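Local coordinates for hydrophilic protein, virA protein (Chromobacterium violaceum, PDB 3BO6) that probably acts as a phosphothreonine lyase effector of the SpvC family, removing phosphate from phosphothreonine side chains by beta-elimination, at residues I86-R90 with E91-Q95; S126-A129 with V130-F134; S164-E168 with S169-P173. All blocks are in the same frame, centred on the assembly; numbering follows the deposited sequence.

Contact 1 of 3, residues I86-R90 with E91-Q95; sequences ISVQR and EQVPQ
Val88 and Val93 meet across the turn that carries the chain from strand 82-86 into helix 93-104, with Gln92 as the N-cap residue. This is the close-packed side: CG2 of Val88 lies 4.0 Å from CG2 of Val93, the two branched side chains crossing at about a right angle, and Ala96 of the same helix lies against Val88. Val93 CG1 stands anti to the backbone N (chi1 176°), which leaves CG2 to reach both Val88 and the carbonyl oxygen of Arg90. The turn itself is closed by Gln92 N, bonded to Gln89 O at 2.8 Å. Beside it the extended Gln92 side chain lays its CD against CB of Gln89, 3.9 Å away, and its OE1 accepts from the backbone N of Met172.

Towards solvent the packing gives way to a polar network. Gln89, bent at chi2, folds its amide back over the turn: OE1 takes the backbone N-H of Glu91, while NE2 donates to Glu91 OE1 at 2.6 Å, a short bond that lies in the amide plane. Amide and carboxylate are turned 41° apart. The other carboxylate oxygen, OE2, is met on its syn side by Arg90 NE at 3.0 Å, a nearly straight salt bridge in the guanidinium plane; NH1 of the same arginine binds Gln124 O. Thus both oxygens of an exposed carboxylate are engaged by neighbours within the turn. On this outer side one water gives a hydrogen to Glu91 OE1 at 2.7 Å and weakly accepts from Arg90 NH2.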
# COMPACT_ATOMS: atom_id res chain seq x y z
N ILE A 86 -4.18 -1.87 4.43
CA ILE A 86 -3.86 -2.91 5.40
C ILE A 86 -4.88 -2.82 6.53
O ILE A 86 -5.09 -1.74 7.09
CB ILE A 86 -2.44 -2.74 5.98
CG1 ILE A 86 -1.42 -2.55 4.86
CG2 ILE A 86 -2.08 -3.97 6.85
CD1 ILE A 86 0.01 -2.32 5.37
N SER A 87 -5.53 -3.93 6.84
CA SER A 87 -6.58 -3.96 7.87
C SER A 87 -6.17 -4.81 9.06
O SER A 87 -5.93 -6.02 8.92
CB SER A 87 -7.89 -4.51 7.29
OG SER A 87 -8.34 -3.72 6.21
N VAL A 88 -6.07 -4.18 10.22
CA VAL A 88 -5.87 -4.90 11.47
C VAL A 88 -7.03 -4.62 12.42
O VAL A 88 -7.89 -3.76 12.16
CB VAL A 88 -4.53 -4.54 12.13
CG1 VAL A 88 -3.36 -4.88 11.21
CG2 VAL A 88 -4.49 -3.07 12.55
N GLN A 89 -7.10 -5.37 13.51
CA GLN A 89 -8.13 -5.10 14.51
C GLN A 89 -8.00 -3.65 15.01
O GLN A 89 -6.89 -3.18 15.27
CB GLN A 89 -8.00 -6.11 15.66
CG GLN A 89 -9.31 -6.37 16.40
CD GLN A 89 -9.60 -5.28 17.41
OE1 GLN A 89 -8.68 -4.75 18.03
NE2 GLN A 89 -10.88 -4.93 17.56
N ARG A 90 -9.13 -2.97 15.13
CA ARG A 90 -9.16 -1.54 15.46
C ARG A 90 -8.28 -1.13 16.63
O ARG A 90 -7.62 -0.10 16.58
CB ARG A 90 -10.61 -1.10 15.71
CG ARG A 90 -10.79 0.39 16.03
CD ARG A 90 -12.27 0.79 16.12
NE ARG A 90 -13.00 -0.01 17.11
CZ ARG A 90 -14.33 -0.14 17.13
NH1 ARG A 90 -15.07 0.47 16.21
NH2 ARG A 90 -14.92 -0.87 18.06
N GLU A 91 -8.26 -1.93 17.69
CA GLU A 91 -7.49 -1.58 18.89
C GLU A 91 -5.99 -1.89 18.80
O GLU A 91 -5.22 -1.59 19.72
CB GLU A 91 -8.11 -2.26 20.13
CG GLU A 91 -9.41 -1.60 20.63
CD GLU A 91 -10.64 -1.92 19.79
OE1 GLU A 91 -10.84 -3.10 19.45
OE2 GLU A 91 -11.41 -0.99 19.46
N GLN A 92 -5.58 -2.50 17.69
CA GLN A 92 -4.19 -2.96 17.52
C GLN A 92 -3.36 -2.11 16.54
O GLN A 92 -2.25 -2.48 16.18
CB GLN A 92 -4.16 -4.44 17.09
CG GLN A 92 -4.72 -5.38 18.16
CD GLN A 92 -4.78 -6.83 17.73
OE1 GLN A 92 -4.32 -7.18 16.65
NE2 GLN A 92 -5.39 -7.67 18.55
N VAL A 93 -3.86 -0.95 16.14
CA VAL A 93 -3.11 -0.12 15.19
C VAL A 93 -1.70 0.27 15.67
O VAL A 93 -0.75 0.16 14.91
CB VAL A 93 -3.94 1.09 14.72
CG1 VAL A 93 -3.11 1.97 13.82
CG2 VAL A 93 -5.18 0.60 13.97
N PRO A 94 -1.54 0.73 16.92
CA PRO A 94 -0.18 1.06 17.34
C PRO A 94 0.77 -0.15 17.28
O PRO A 94 1.92 0.01 16.87
CB PRO A 94 -0.36 1.57 18.78
CG PRO A 94 -1.73 2.08 18.81
CD PRO A 94 -2.53 1.14 17.93
N GLN A 95 0.30 -1.33 17.68
CA GLN A 95 1.11 -2.54 17.59
C GLN A 95 1.41 -2.92 16.14
O GLN A 95 2.51 -3.39 15.83
CB GLN A 95 0.41 -3.72 18.28
CG GLN A 95 0.18 -3.55 19.76
CD GLN A 95 -1.21 -3.05 20.08
OE1 GLN A 95 -1.63 -2.00 19.60
NE2 GLN A 95 -1.94 -3.81 20.89
O HOH W 1 -7.68 -6.22 20.45
O HOH W 2 -13.35 -3.30 18.38

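Contact 2 of 3, residues S126-A129 with V130-F134. With SO4 (sulfate ion), chain C.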
# COMPACT_ATOMS: atom_id res chain seq x y z
N SER A 126 -15.63 4.30 11.15
CA SER A 126 -15.20 4.55 9.77
C SER A 126 -14.59 3.32 9.10
O SER A 126 -13.97 2.47 9.76
CB SER A 126 -14.17 5.68 9.72
OG SER A 126 -13.67 5.85 8.41
N ARG A 127 -14.74 3.24 7.78
CA ARG A 127 -14.08 2.20 7.01
C ARG A 127 -12.54 2.22 7.13
O ARG A 127 -11.89 1.23 6.83
CB ARG A 127 -14.50 2.28 5.53
CG ARG A 127 -14.05 3.55 4.82
CD ARG A 127 -14.58 3.56 3.40
NE ARG A 127 -13.77 2.80 2.43
CZ ARG A 127 -12.66 3.27 1.87
NH1 ARG A 127 -12.19 4.47 2.22
NH2 ARG A 127 -12.01 2.54 0.98
N VAL A 128 -11.96 3.34 7.58
CA VAL A 128 -10.51 3.41 7.79
C VAL A 128 -10.15 3.35 9.28
O VAL A 128 -9.00 3.54 9.65
CB VAL A 128 -9.84 4.64 7.12
CG1 VAL A 128 -10.10 4.67 5.60
CG2 VAL A 128 -10.28 5.95 7.78
N ALA A 129 -11.13 2.99 10.11
CA ALA A 129 -10.91 2.75 11.53
C ALA A 129 -11.06 1.27 11.89
O ALA A 129 -10.27 0.74 12.66
CB ALA A 129 -11.86 3.60 12.36
N VAL A 130 -12.09 0.62 11.35
CA VAL A 130 -12.32 -0.80 11.64
C VAL A 130 -11.44 -1.71 10.78
O VAL A 130 -11.30 -2.91 11.04
CB VAL A 130 -13.81 -1.18 11.49
CG1 VAL A 130 -14.65 -0.39 12.48
CG2 VAL A 130 -14.29 -0.97 10.04
N GLY A 131 -10.86 -1.11 9.75
CA GLY A 131 -9.86 -1.75 8.91
C GLY A 131 -9.21 -0.65 8.10
O GLY A 131 -9.38 0.54 8.41
N ALA A 132 -8.47 -1.03 7.06
CA ALA A 132 -7.83 -0.09 6.15
C ALA A 132 -7.18 1.08 6.88
O ALA A 132 -7.30 2.23 6.45
CB ALA A 132 -8.84 0.43 5.12
N GLN A 133 -6.49 0.78 7.98
CA GLN A 133 -5.84 1.81 8.77
C GLN A 133 -4.50 2.24 8.18
O GLN A 133 -3.93 3.25 8.59
CB GLN A 133 -5.67 1.38 10.22
CG GLN A 133 -6.99 0.99 10.88
CD GLN A 133 -7.22 -0.50 10.92
OE1 GLN A 133 -6.59 -1.27 10.19
NE2 GLN A 133 -8.14 -0.94 11.78
N PHE A 134 -3.98 1.46 7.23
CA PHE A 134 -2.81 1.88 6.46
C PHE A 134 -3.19 1.95 5.00
O PHE A 134 -3.88 1.06 4.50
CB PHE A 134 -1.64 0.89 6.59
CG PHE A 134 -1.15 0.69 8.01
CD1 PHE A 134 0.06 1.22 8.42
CD2 PHE A 134 -1.89 -0.06 8.91
CE1 PHE A 134 0.52 1.03 9.74
CE2 PHE A 134 -1.45 -0.25 10.21
CZ PHE A 134 -0.25 0.29 10.61
S SO4 C . -9.37 5.07 -0.33
O1 SO4 C . -9.92 3.74 -0.65
O2 SO4 C . -9.26 5.87 -1.54
O3 SO4 C . -10.26 5.74 0.61
O4 SO4 C . -8.03 4.93 0.25
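Ser126 O is gripped by two backbone donors, Ala129 N and Val130 N, the second at 3.1 Å. Val130 lays CG2 beside the same oxygen at 3.5 Å. Further on, Gln133 folds back at chi2 so that NE2 reaches Ala129 O at 2.9 Å. It approaches from above the carbonyl plane, 55° out of it, while CG of Gln133 passes Val128 O. The methyl of Ala132 sits 3.6 Å from Arg127 O, and Val128 CB rests against Ala132 O. The Arg127 side chain leaves the turn and bends at chi3 (-83°), bringing its guanidinium edge-on to a sulfate: NH1 bonds O3 at 2.8 Å and NH2 bonds O1 at 2.9 Å.

The next shell fixes these groups. Ser126 OG accepts from Val128 N in an ST turn, fixing the first residues of this turn. Gln133 NE2 also donates to Val88 O, Ala132 N is bonded to Ser87 OG, and Thr117 OG1 binds Val128 O, tying the loop to the residues after strand 82-86 and to strand 113-117. Ser179 OG is a further partner of Arg127 NH2.

The same anion is also hydrogen-bonded by Lys83, His85, Arg192 and Arg199. The sulfate probably came from the crystallisation liquor, but such a site in a phosphothreonine lyase is consistent with a pocket for the substrate phosphate, bordered here by a loop that enters strand 134-137 through a classic beta bulge, Gln133 and Phe134 facing Ile86.

Contact 3 of 3, residues S164-E168 with S169-P173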
# COMPACT_ATOMS: atom_id res chain seq x y z
N SER A 164 3.61 -11.40 6.23
CA SER A 164 4.37 -12.28 7.12
C SER A 164 4.71 -11.59 8.45
O SER A 164 4.57 -12.21 9.50
CB SER A 164 5.61 -12.87 6.43
OG SER A 164 6.58 -11.88 6.13
N ARG A 165 5.11 -10.32 8.41
CA ARG A 165 5.43 -9.60 9.64
C ARG A 165 4.20 -9.43 10.52
O ARG A 165 4.30 -9.53 11.74
CB ARG A 165 6.08 -8.23 9.38
CG ARG A 165 7.63 -8.21 9.21
CD ARG A 165 8.38 -8.80 10.40
NE ARG A 165 9.79 -8.38 10.43
CZ ARG A 165 10.78 -9.07 10.99
NH1 ARG A 165 10.56 -10.27 11.53
NH2 ARG A 165 12.01 -8.57 10.98
N LEU A 166 3.04 -9.17 9.92
CA LEU A 166 1.83 -8.98 10.72
C LEU A 166 1.46 -10.27 11.42
O LEU A 166 1.18 -10.27 12.61
CB LEU A 166 0.66 -8.45 9.88
CG LEU A 166 0.87 -7.00 9.47
CD1 LEU A 166 -0.04 -6.64 8.28
CD2 LEU A 166 0.63 -6.05 10.69
N SER A 167 1.50 -11.37 10.67
CA SER A 167 1.16 -12.67 11.22
C SER A 167 2.10 -13.06 12.36
O SER A 167 1.65 -13.44 13.45
CB SER A 167 1.21 -13.73 10.12
OG SER A 167 0.08 -13.62 9.28
N GLU A 168 3.39 -12.95 12.11
CA GLU A 168 4.33 -13.43 13.13
C GLU A 168 4.47 -12.47 14.30
O GLU A 168 5.03 -12.84 15.33
CB GLU A 168 5.69 -13.75 12.53
CG GLU A 168 6.47 -12.56 12.09
CD GLU A 168 7.70 -12.96 11.30
OE1 GLU A 168 7.87 -14.17 11.05
OE2 GLU A 168 8.47 -12.06 10.92
N SER A 169 3.93 -11.26 14.16
CA SER A 169 3.94 -10.27 15.25
C SER A 169 2.64 -10.34 16.06
O SER A 169 2.42 -9.55 16.98
CB SER A 169 4.16 -8.85 14.71
OG SER A 169 5.43 -8.75 14.06
N GLY A 170 1.77 -11.28 15.71
CA GLY A 170 0.56 -11.49 16.49
C GLY A 170 -0.59 -10.53 16.27
O GLY A 170 -1.43 -10.36 17.14
N LEU A 171 -0.65 -9.90 15.10
CA LEU A 171 -1.75 -8.98 14.82
C LEU A 171 -2.97 -9.75 14.31
O LEU A 171 -2.83 -10.68 13.53
CB LEU A 171 -1.33 -7.97 13.75
CG LEU A 171 -0.59 -6.70 14.17
CD1 LEU A 171 -1.41 -5.91 15.21
CD2 LEU A 171 0.82 -6.98 14.68
N MET A 172 -4.15 -9.35 14.77
CA MET A 172 -5.40 -9.89 14.24
C MET A 172 -5.84 -9.07 13.04
O MET A 172 -5.69 -7.84 13.04
CB MET A 172 -6.49 -9.85 15.31
CG MET A 172 -6.38 -10.96 16.32
SD MET A 172 -6.45 -12.55 15.50
CE MET A 172 -8.06 -12.43 14.70
N PRO A 173 -6.38 -9.73 12.00
CA PRO A 173 -6.94 -8.98 10.87
C PRO A 173 -8.11 -8.11 11.30
O PRO A 173 -8.80 -8.43 12.28
CB PRO A 173 -7.45 -10.08 9.93
CG PRO A 173 -6.53 -11.26 10.23
CD PRO A 173 -6.30 -11.18 11.73
O HOH W 3 -1.35 -13.59 14.25
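Ser169 turns its side chain back onto the last turn of helix 149-168, which ends in a Schellman motif. Its CB lies 3.1 Å from Arg165 O, and OG, set beside its own backbone N (chi1 -62°), donates to that oxygen at 2.7 Å; the Ser169 N-H adds a weak bond. Gly170 follows with positive phi and reverses the chain; its N is bonded to Ser167 O at 3.1 Å and Leu171 N to Leu166 O at the same length, the two bonds that define the motif.

From that reversal Leu171 points back towards the helix. CB rests 3.6 Å from Leu166 O, CG packs on Leu166 CD2 at 3.7 Å, CD2 touches that methyl and Leu166 O, and CD1 turns to Gln92 OE1 before helix 93-104. The two leucine side chains make the motif's apolar contact. Arg165 NH1 holds Glu168 OE2 in a salt bridge of 2.8 Å, on the anti side of the carboxylate, and NH2 of Arg165 forms a salt bridge with Glu33. Helix 93-104 flanks the turn, Leu100 against Leu166, Ala96 against Leu171 and Ala99 against Ser169; past the turn, the backbone of Met172 is hydrogen-bonded to that of Gln89, after strand 82-86.

The three contacts come in series along the chain and lie around the end of strand 82-86. Contact 1, first in sequence, is the middle one in space: its centre is about 9 Å from that of contact 2 and about 10 Å from that of contact 3, whereas the centres of contacts 2 and 3 are about 17 Å apart and the two do not touch. Residues 126-134 lead into strand 134-137, which pairs with strand 82-86 in the antiparallel sheet; residues 164-173 leave helix 149-168, which packs with helix 93-104. The loop at 87-92 thus joins sheet and helices, linking the helix ends to the loop beside the sulfate, which may mark the phosphate pocket.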